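Local coordinates for haemagglutinin I (Physarum polycephalum, PDB 3A5P), which binds carbohydrate as a lectin, with a small recognition domain of the legume lectin fold, and agglutinates red blood cells, at the interface of chains A and B. Coordinates in Å, arbitrary orientation; residue numbers count along the deposited sequence, not the author numbering. Chains: chain A/B, Haemagglutinin I.

Contact 1: the interface of chains A and B. Residues chain A 20-21; chain B 20-21.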
# COMPACT_ATOMS: atom_id res chain seq x y z
N TYR A 20 6.33 0.94 5.26
CA TYR A 20 5.91 -0.30 5.95
C TYR A 20 6.29 -1.55 5.13
O TYR A 20 6.03 -1.61 3.92
CB TYR A 20 4.40 -0.34 6.18
CG TYR A 20 3.88 0.85 6.96
CD1 TYR A 20 4.13 0.95 8.33
CD2 TYR A 20 3.20 1.88 6.33
CE1 TYR A 20 3.71 2.06 9.06
CE2 TYR A 20 2.74 2.99 7.06
CZ TYR A 20 2.99 3.07 8.42
OH TYR A 20 2.58 4.17 9.17
N PRO A 21 6.91 -2.56 5.78
CA PRO A 21 7.55 -2.49 7.09
C PRO A 21 8.88 -1.74 6.95
O PRO A 21 9.54 -1.84 5.88
CB PRO A 21 7.77 -3.98 7.45
CG PRO A 21 7.98 -4.63 6.11
CD PRO A 21 7.04 -3.89 5.17
N TYR B 20 -1.11 -2.23 8.57
CA TYR B 20 -0.34 -1.06 8.97
C TYR B 20 -1.24 0.16 9.12
O TYR B 20 -2.23 0.31 8.38
CB TYR B 20 0.76 -0.72 7.95
CG TYR B 20 1.70 -1.87 7.66
CD1 TYR B 20 2.68 -2.25 8.59
CD2 TYR B 20 1.62 -2.57 6.45
CE1 TYR B 20 3.54 -3.32 8.34
CE2 TYR B 20 2.48 -3.64 6.18
CZ TYR B 20 3.44 -4.00 7.12
OH TYR B 20 4.29 -5.04 6.83
N PRO B 21 -0.90 1.06 10.06
CA PRO B 21 0.19 0.93 11.05
C PRO B 21 -0.10 0.02 12.24
O PRO B 21 0.85 -0.44 12.88
CB PRO B 21 0.37 2.38 11.57
CG PRO B 21 -0.36 3.23 10.63
CD PRO B 21 -1.51 2.39 10.12
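A:Tyr20 and B:Tyr20, which meet across the dimer axis, both have extended backbones at the last position of strand 17-20, and each is followed by a cis peptide bond to Pro21, where the chain leaves the strand. The two tyrosine side chains slide past each other in opposite directions, each ring pointing toward the proline of the other chain. In A:Tyr20, CG is anti to the carbonyl carbon and beside the backbone N (chi1 -57°), and B:Tyr20 takes nearly the same turn, which lays each ring against the CB of its partner. The CB of A:Tyr20 sits over the middle of the B:Tyr20 ring, 3.4 Å from the ring centroid. The reciprocal CH-pi contact is shifted toward the rim: the CB of B:Tyr20 lies 3.8 Å from the centroid of the A:Tyr20 ring. Ring overlap is therefore confined to the near ends, where CD1 of A:Tyr20 and CD1 of B:Tyr20 approach to 3.5 Å.

At the far ends the phenol groups reach the prolines. The hydroxyl OH of A:Tyr20 packs against CG of B:Pro21 at 3.4 Å, whereas OH of B:Tyr20 meets CD of A:Pro21, also at 3.4 Å. This small difference accompanies unlike pyrrolidine puckers and a different backbone turn after the proline: psi is 145° in A:Pro21 and -21° in B:Pro21. The paired tyrosines and prolines form a compact, mainly apolar and aromatic patch of the two-fold interface, which probably helps to hold the two copies together in the deposited assembly.

Contact 2: the interface of chains A and B. Residues chain A 38, 60-62, 101, 103; chain B 61-62.
The two Asp62 residues face each other with different first torsions: in B:Asp62 the CG lies between the backbone N and the carbonyl carbon (chi1 59°), while in A:Asp62 it is anti to the carbonyl carbon (chi1 -79°). Each carboxylate thereby reaches the backbone amide of the other. The N of A:Asp62 donates to OD2 of B:Asp62 at 2.8 Å, and the N of B:Asp62 donates to OD1 of A:Asp62 at 2.7 Å. Both bonds are nearly straight, but the acceptors are used differently. OD1 of A:Asp62 is met almost along its C-O bond, whereas OD2 of B:Asp62 is approached from above the carboxylate plane. The carboxylates stack at a modest tilt, with CG of A:Asp62 3.8 Å from CG of B:Asp62.

A:Lys101 also reaches B:Asp62. Its chain bends along its length and carries the ammonium NZ to within 3.1 Å of OD2 of B:Asp62, as a hydrogen bond and salt bridge. NZ comes from the face opposite to that used by the amide of A:Asp62, so the two donors grip OD2 from either side of its plane. The same ammonium donates to the backbone O of A:Asn60 at 2.7 Å, a second-shell bond that steadies the lysine. Its charge would be expected to offset part of the repulsion between the acids. Nearer the backbone of B:Asp62, the CB of A:Ala38 packs on CB of B:Asp62 at 3.8 Å, and CD2 of A:Leu103 touches its CA.

Gly61 and Asp62 form the tight turn joining strands 54-60 and 63-70, so the interface here is built from the turns of the two copies, bordered in chain A by A:Ala38, just before strand 40-43, and by the segment that follows strand 96-99.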
# COMPACT_ATOMS: atom_id res chain seq x y z
N ALA A 38 -2.10 6.32 -3.74
CA ALA A 38 -1.83 4.88 -3.84
C ALA A 38 -0.43 4.56 -3.32
O ALA A 38 0.52 5.32 -3.61
CB ALA A 38 -2.02 4.41 -5.27
N ASN A 60 3.60 1.58 -9.06
CA ASN A 60 2.92 2.81 -8.65
C ASN A 60 1.42 2.49 -8.60
O ASN A 60 0.74 2.44 -9.64
CB ASN A 60 3.26 3.94 -9.63
CG ASN A 60 2.80 5.31 -9.14
OD1 ASN A 60 2.26 5.46 -8.03
ND2 ASN A 60 3.00 6.32 -9.99
N GLY A 61 0.90 2.23 -7.39
CA GLY A 61 -0.44 1.66 -7.27
C GLY A 61 -0.43 0.31 -7.97
O GLY A 61 0.45 -0.54 -7.69
N ASP A 62 -1.37 0.13 -8.90
CA ASP A 62 -1.55 -1.12 -9.65
C ASP A 62 -0.41 -1.38 -10.64
O ASP A 62 -0.07 -2.52 -10.94
CB ASP A 62 -2.85 -1.08 -10.49
CG ASP A 62 -4.13 -1.35 -9.69
OD1 ASP A 62 -4.32 -0.88 -8.58
OD2 ASP A 62 -5.04 -2.00 -10.25
N LYS A 101 -0.24 8.83 -7.40
CA LYS A 101 -1.59 8.75 -7.97
C LYS A 101 -2.62 8.97 -6.88
O LYS A 101 -2.66 8.21 -5.90
CB LYS A 101 -1.79 7.39 -8.63
CG LYS A 101 -0.94 7.23 -9.86
CD LYS A 101 -0.44 5.80 -10.01
CE LYS A 101 -1.52 4.85 -10.37
NZ LYS A 101 -0.97 3.77 -11.23
N LEU A 103 -5.89 8.77 -4.81
CA LEU A 103 -7.02 7.84 -4.67
C LEU A 103 -8.32 8.63 -4.83
O LEU A 103 -8.56 9.62 -4.14
CB LEU A 103 -6.96 7.07 -3.35
CG LEU A 103 -5.68 6.24 -3.16
CD1 LEU A 103 -5.66 5.64 -1.76
CD2 LEU A 103 -5.55 5.13 -4.22
N GLY B 61 -5.66 -1.59 -4.62
CA GLY B 61 -4.59 -0.90 -5.37
C GLY B 61 -4.98 0.56 -5.55
O GLY B 61 -5.34 1.25 -4.58
N ASP B 62 -4.96 1.05 -6.79
CA ASP B 62 -5.30 2.45 -7.04
C ASP B 62 -6.79 2.66 -7.39
O ASP B 62 -7.24 3.79 -7.52
CB ASP B 62 -4.31 3.12 -8.04
CG ASP B 62 -4.25 2.43 -9.36
OD1 ASP B 62 -5.34 2.20 -9.93
OD2 ASP B 62 -3.14 2.09 -9.84

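Contact 1 and contact 2 belong to the same two-fold interface, and the centres of their C-alpha atoms lie about 17 Å apart. They share no residue: contact 1 uses the end of strand 17-20 and the proline after it, whereas contact 2 uses the turn between strands 54-60 and 63-70 together with the C-terminal segment. One is aromatic and apolar, the other polar and charged. In both, a residue meets its own counterpart, although the copies differ in local conformation. Two separate anchoring points probably limit rocking of one subunit on the other, if this dimer persists in solution.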